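Side-chain contacts in transcriptional activator PlcR protein (Bacillus thuringiensis, PDB 3U3W), which acts as a quorum-sensing transcriptional activator of virulence, binding DNA in complex with the signal peptide PapR7: residues A[175-178]-A[179-182]; A[157-160]-A[161-165]. All coordinates share one frame; numbering follows the deposited sequence.

Contact 1: residues A[175-178]-A[179-182]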
ATOM      1  N   ILE A 175       1.943  -0.619  27.644  1.00 33.58           N
ATOM      2  CA  ILE A 175       3.144   0.032  27.138  1.00 32.04           C
ATOM      3  C   ILE A 175       4.247  -0.976  26.770  1.00 34.51           C
ATOM      4  O   ILE A 175       4.867  -0.860  25.720  1.00 32.39           O
ATOM      5  CB  ILE A 175       3.635   1.117  28.107  1.00 32.50           C
ATOM      6  CG1 ILE A 175       2.704   2.344  28.006  1.00 30.99           C
ATOM      7  CG2 ILE A 175       5.084   1.457  27.816  1.00 27.26           C
ATOM      8  CD1 ILE A 175       2.734   3.303  29.222  1.00 25.91           C
ATOM      9  N   ASP A 176       4.461  -1.974  27.618  0.59 30.98           N
ATOM     10  CA  ASP A 176       5.457  -2.994  27.325  0.59 30.71           C
ATOM     11  C   ASP A 176       5.085  -3.835  26.102  0.59 34.65           C
ATOM     12  O   ASP A 176       5.962  -4.269  25.363  0.59 37.23           O
ATOM     13  CB  ASP A 176       5.720  -3.883  28.555  0.59 38.96           C
ATOM     14  CG  ASP A 176       6.675  -3.235  29.570  0.59 44.95           C
ATOM     15  OD1 ASP A 176       7.619  -2.511  29.160  0.59 39.84           O
ATOM     16  OD2 ASP A 176       6.485  -3.461  30.785  0.59 50.50           O
ATOM     17  N   LEU A 177       3.790  -4.060  25.883  1.00 33.92           N
ATOM     18  CA  LEU A 177       3.333  -4.816  24.725  1.00 26.88           C
ATOM     19  C   LEU A 177       3.476  -3.994  23.434  1.00 34.42           C
ATOM     20  O   LEU A 177       3.888  -4.517  22.398  1.00 27.37           O
ATOM     21  CB  LEU A 177       1.909  -5.349  24.917  1.00 27.18           C
ATOM     22  CG  LEU A 177       1.395  -6.209  23.750  1.00 44.68           C
ATOM     23  CD1 LEU A 177       2.471  -7.158  23.190  1.00 39.16           C
ATOM     24  CD2 LEU A 177       0.127  -6.995  24.108  1.00 30.95           C
ATOM     25  N   PHE A 178       3.171  -2.703  23.507  1.00 26.16           N
ATOM     26  CA  PHE A 178       3.419  -1.809  22.381  1.00 23.63           C
ATOM     27  C   PHE A 178       4.891  -1.814  21.965  1.00 38.92           C
ATOM     28  O   PHE A 178       5.214  -1.951  20.774  1.00 29.48           O
ATOM     29  CB  PHE A 178       2.961  -0.384  22.701  1.00 22.97           C
ATOM     30  CG  PHE A 178       1.475  -0.237  22.716  1.00 20.68           C
ATOM     31  CD1 PHE A 178       0.709  -0.707  21.641  1.00 23.96           C
ATOM     32  CD2 PHE A 178       0.827   0.338  23.797  1.00 18.70           C
ATOM     33  CE1 PHE A 178      -0.678  -0.605  21.648  1.00 20.43           C
ATOM     34  CE2 PHE A 178      -0.558   0.451  23.808  1.00 24.84           C
ATOM     35  CZ  PHE A 178      -1.310  -0.023  22.722  1.00 24.35           C
ATOM     36  N   GLU A 179       5.784  -1.672  22.943  1.00 37.96           N
ATOM     37  CA  GLU A 179       7.210  -1.718  22.654  1.00 33.31           C
ATOM     38  C   GLU A 179       7.606  -3.045  22.003  1.00 29.18           C
ATOM     39  O   GLU A 179       8.411  -3.051  21.087  1.00 36.33           O
ATOM     40  CB  GLU A 179       8.040  -1.463  23.908  1.00 33.63           C
ATOM     41  CG  GLU A 179       7.876  -0.067  24.489  1.00 39.82           C
ATOM     42  CD  GLU A 179       8.756   0.143  25.710  1.00 43.64           C
ATOM     43  OE1 GLU A 179       9.314  -0.855  26.211  1.00 36.73           O
ATOM     44  OE2 GLU A 179       8.900   1.301  26.159  1.00 43.47           O
ATOM     45  N   GLN A 180       7.045  -4.162  22.456  1.00 30.61           N
ATOM     46  CA  GLN A 180       7.358  -5.448  21.820  1.00 33.23           C
ATOM     47  C   GLN A 180       6.912  -5.491  20.365  1.00 36.57           C
ATOM     48  O   GLN A 180       7.606  -6.069  19.533  1.00 37.57           O
ATOM     49  CB  GLN A 180       6.698  -6.618  22.538  1.00 26.36           C
ATOM     50  CG  GLN A 180       7.437  -7.217  23.705  1.00 49.44           C
ATOM     51  CD  GLN A 180       6.547  -8.207  24.449  1.00 73.17           C
ATOM     52  OE1 GLN A 180       6.264  -8.031  25.639  1.00 70.41           O
ATOM     53  NE2 GLN A 180       6.071  -9.237  23.737  1.00 65.22           N
ATOM     54  N   ILE A 181       5.741  -4.919  20.071  1.00 33.45           N
ATOM     55  CA  ILE A 181       5.221  -4.883  18.695  1.00 37.20           C
ATOM     56  C   ILE A 181       6.115  -4.062  17.764  1.00 26.37           C
ATOM     57  O   ILE A 181       6.465  -4.511  16.668  1.00 38.14           O
ATOM     58  CB  ILE A 181       3.747  -4.370  18.614  1.00 32.85           C
ATOM     59  CG1 ILE A 181       2.808  -5.312  19.363  1.00 23.17           C
ATOM     60  CG2 ILE A 181       3.296  -4.227  17.154  1.00 25.10           C
ATOM     61  CD1 ILE A 181       1.526  -4.665  19.841  1.00 19.15           C
ATOM     62  N   LEU A 182       6.495  -2.866  18.196  1.00 29.96           N
ATOM     63  CA  LEU A 182       7.404  -2.027  17.408  1.00 33.18           C
ATOM     64  C   LEU A 182       8.723  -2.730  17.114  1.00 36.57           C
ATOM     65  O   LEU A 182       9.299  -2.545  16.043  1.00 33.16           O
ATOM     66  CB  LEU A 182       7.659  -0.687  18.102  1.00 25.99           C
ATOM     67  CG  LEU A 182       6.381   0.156  18.217  1.00 34.39           C
ATOM     68  CD1 LEU A 182       6.571   1.369  19.118  1.00 29.91           C
ATOM     69  CD2 LEU A 182       5.873   0.561  16.829  1.00 28.96           C
TER

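Contact 2: residues A[157-160]-A[161-165]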
ATOM      1  N   ILE A 157      -3.450  -8.619  16.330  1.00 26.82           N
ATOM      2  CA  ILE A 157      -4.064  -9.166  17.533  1.00 27.49           C
ATOM      3  C   ILE A 157      -3.334  -8.680  18.814  1.00 36.07           C
ATOM      4  O   ILE A 157      -3.971  -8.295  19.804  1.00 25.00           O
ATOM      5  CB  ILE A 157      -4.165 -10.715  17.433  1.00 28.67           C
ATOM      6  CG1 ILE A 157      -5.134 -11.094  16.302  1.00 28.53           C
ATOM      7  CG2 ILE A 157      -4.647 -11.334  18.753  1.00 19.42           C
ATOM      8  CD1 ILE A 157      -5.082 -12.554  15.886  1.00 29.14           C
ATOM      9  N   GLU A 158      -2.003  -8.659  18.778  1.00 24.86           N
ATOM     10  CA  GLU A 158      -1.244  -8.100  19.889  1.00 26.41           C
ATOM     11  C   GLU A 158      -1.560  -6.633  20.141  1.00 28.69           C
ATOM     12  O   GLU A 158      -1.578  -6.186  21.294  1.00 28.52           O
ATOM     13  CB  GLU A 158       0.252  -8.310  19.684  1.00 32.21           C
ATOM     14  CG  GLU A 158       0.670  -9.754  19.919  1.00 33.61           C
ATOM     15  CD  GLU A 158       2.058 -10.046  19.392  1.00 49.88           C
ATOM     16  OE1 GLU A 158       2.272 -11.136  18.817  1.00 70.25           O
ATOM     17  OE2 GLU A 158       2.938  -9.184  19.552  1.00 45.81           O
ATOM     18  N   ASN A 159      -1.815  -5.886  19.070  1.00 28.00           N
ATOM     19  CA  ASN A 159      -2.129  -4.481  19.210  1.00 16.81           C
ATOM     20  C   ASN A 159      -3.463  -4.326  19.919  1.00 21.77           C
ATOM     21  O   ASN A 159      -3.573  -3.529  20.839  1.00 29.02           O
ATOM     22  CB  ASN A 159      -2.115  -3.748  17.854  1.00 20.23           C
ATOM     23  CG  ASN A 159      -2.685  -2.327  17.949  1.00 21.77           C
ATOM     24  OD1 ASN A 159      -2.012  -1.376  18.354  1.00 20.04           O
ATOM     25  ND2 ASN A 159      -3.937  -2.191  17.610  1.00 17.63           N
ATOM     26  N   ALA A 160      -4.473  -5.090  19.507  1.00 23.76           N
ATOM     27  CA  ALA A 160      -5.759  -5.120  20.237  1.00 28.78           C
ATOM     28  C   ALA A 160      -5.582  -5.471  21.730  1.00 25.98           C
ATOM     29  O   ALA A 160      -6.076  -4.769  22.607  1.00 23.75           O
ATOM     30  CB  ALA A 160      -6.756  -6.079  19.568  1.00 17.65           C
ATOM     31  N   ILE A 161      -4.848  -6.543  22.010  1.00 23.37           N
ATOM     32  CA  ILE A 161      -4.542  -6.898  23.385  1.00 28.05           C
ATOM     33  C   ILE A 161      -3.915  -5.723  24.147  1.00 33.36           C
ATOM     34  O   ILE A 161      -4.333  -5.403  25.256  1.00 24.60           O
ATOM     35  CB  ILE A 161      -3.625  -8.133  23.455  1.00 36.21           C
ATOM     36  CG1 ILE A 161      -4.382  -9.387  22.996  1.00 26.57           C
ATOM     37  CG2 ILE A 161      -3.091  -8.305  24.867  1.00 27.11           C
ATOM     38  CD1 ILE A 161      -3.499 -10.620  22.762  1.00 18.54           C
ATOM     39  N   ALA A 162      -2.926  -5.063  23.543  1.00 34.50           N
ATOM     40  CA  ALA A 162      -2.253  -3.941  24.201  1.00 21.63           C
ATOM     41  C   ALA A 162      -3.187  -2.741  24.459  1.00 32.14           C
ATOM     42  O   ALA A 162      -3.083  -2.076  25.492  1.00 21.03           O
ATOM     43  CB  ALA A 162      -1.044  -3.512  23.395  1.00 23.68           C
ATOM     44  N   ASN A 163      -4.092  -2.475  23.513  1.00 21.65           N
ATOM     45  CA  ASN A 163      -5.099  -1.426  23.657  1.00 27.82           C
ATOM     46  C   ASN A 163      -6.013  -1.680  24.843  1.00 25.73           C
ATOM     47  O   ASN A 163      -6.433  -0.756  25.524  1.00 31.89           O
ATOM     48  CB  ASN A 163      -5.991  -1.341  22.403  1.00 26.16           C
ATOM     49  CG  ASN A 163      -5.303  -0.656  21.221  1.00 34.41           C
ATOM     50  OD1 ASN A 163      -4.254  -0.039  21.366  1.00 30.81           O
ATOM     51  ND2 ASN A 163      -5.910  -0.758  20.049  1.00 26.07           N
ATOM     52  N   ILE A 164      -6.353  -2.945  25.053  1.00 26.76           N
ATOM     53  CA  ILE A 164      -7.341  -3.302  26.055  1.00 33.39           C
ATOM     54  C   ILE A 164      -6.738  -3.238  27.461  1.00 30.86           C
ATOM     55  O   ILE A 164      -7.366  -2.699  28.372  1.00 26.02           O
ATOM     56  CB  ILE A 164      -7.976  -4.670  25.762  1.00 30.56           C
ATOM     57  CG1 ILE A 164      -8.755  -4.595  24.444  1.00 23.68           C
ATOM     58  CG2 ILE A 164      -8.889  -5.101  26.920  1.00 27.12           C
ATOM     59  CD1 ILE A 164      -9.238  -5.931  23.944  1.00 24.31           C
ATOM     60  N   TYR A 165      -5.524  -3.764  27.620  1.00 23.60           N
ATOM     61  CA  TYR A 165      -4.743  -3.545  28.845  1.00 31.04           C
ATOM     62  C   TYR A 165      -4.689  -2.052  29.140  1.00 36.86           C
ATOM     63  O   TYR A 165      -4.942  -1.611  30.267  1.00 33.23           O
ATOM     64  CB  TYR A 165      -3.309  -4.060  28.691  1.00 29.04           C
ATOM     65  CG  TYR A 165      -3.122  -5.541  28.936  1.00 33.62           C
ATOM     66  CD1 TYR A 165      -3.724  -6.167  30.015  1.00 32.32           C
ATOM     67  CD2 TYR A 165      -2.327  -6.315  28.081  1.00 35.71           C
ATOM     68  CE1 TYR A 165      -3.555  -7.532  30.244  1.00 32.41           C
ATOM     69  CE2 TYR A 165      -2.147  -7.673  28.298  1.00 30.97           C
ATOM     70  CZ  TYR A 165      -2.764  -8.277  29.389  1.00 42.09           C
ATOM     71  OH  TYR A 165      -2.595  -9.626  29.631  1.00 37.75           O
TER

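Contact 1: residues A[175-178]-A[179-182]
Ile175 to Leu182 form one unbroken run of alpha helix, and four successive i to i+4 backbone hydrogen bonds join its two halves. Glu179 N donates to Ile175 O at 3.0 Å with an N-H...O angle of 169°. Gln180 N to Asp176 O is more bent, at 152°. Ile181 N bonds Leu177 O, and Leu182 N bonds Phe178 O.

On the outer side, Glu179 extends back along the helix. Its CG lies against the carbonyl oxygen of Ile175, 3.3 Å from that O, and its carboxylate ends between Ile175 and Asp176. In the conformer given, Asp176 OD1 lies 3.8 Å from Glu179 OE1. Asp176 has a second conformer, so any repulsion between the two acids is doubtful. Gln180 reaches back too, and its NE2 comes 4.2 Å from Leu177 CD1.

The apolar side is built by Leu177, Phe178 and Ile181. Leu177 has CG anti to its backbone N (chi1 -177°), unlike its neighbours, and its CG meets Ile181 CD1 at 4.2 Å. Ile181 CD1 also approaches the Phe178 ring obliquely, 4.4 Å from Phe178 CD1. The Phe178 ring is buried between helices 153-167 and 192-208, touching Ala162 on the first and Asn201 on the second. Ile181 and Leu182 pack on Val198. This is an amphipathic helix of an all-helical TPR-like domain, with acids and an amide facing outward and large apolar groups set between the neighbouring helices.

Contact 2: residues A[157-160]-A[161-165]
Different first torsions bring Asn159 and Asn163 together, one helical turn apart. Asn159 holds CG anti to its backbone N (chi1 170°), while Asn163 holds CG anti to its carbonyl carbon (chi1 -76°). The Asn159 amide therefore stays about level with its own CA along the helix, and the Asn163 amide folds back toward it. Their ND2 atoms come within 3.4 Å, and the amide planes stand 80° apart. Both nitrogens are donors, so the two amides do not bond each other. Asn163 CG also rests 3.4 Å from Asn159 O, the carbonyl that accepts the backbone N-H of Asn163 at 2.9 Å.

Another face of the helix is apolar. Ile157 CG2 touches Ile161 CD1 at 4.2 Å, and Ile161 CG1 lies 3.4 Å from Ile157 O. Ile164 lays its CG1 against Ala160 O, 3.3 Å away. Its backbone N-H makes a bent bond to the same oxygen.

The buried amides find their partners elsewhere: Asn159 OD1 accepts from Asn201 ND2, Asn159 ND2 bonds the backbone of the bound peptide, and Asn163 ND2 bonds that backbone weakly. Ala160, which also packs on helix 109-125, Asn163 and Ile164 each pack on an aromatic side chain of the peptide. Asn159 ND2, with weaker help from Asn163 ND2, thus holds the peptide main chain, consistent with a recognition role for the two amides.

In the fold
Followed from the N terminus, contact 2 comes first, within helix 153-167. Contact 1 follows in the next helix, 171-187. Each lies on a continuous helix and closes only a local turn, so the two run in series and neither nest nor cross. Their centres are about 10 Å apart, and the consecutive helices pack directly. Leu177 CD2 meets Ile161 CG2 at 3.6 Å, and Phe178 CZ packs against Asn163 OD1 at 3.2 Å. Helix 192-208 is a shared neighbour of both contacts. Contact 2 also faces helices 109-125 and 131-143, so together the contacts link successive helices of the RNPP C-terminal region.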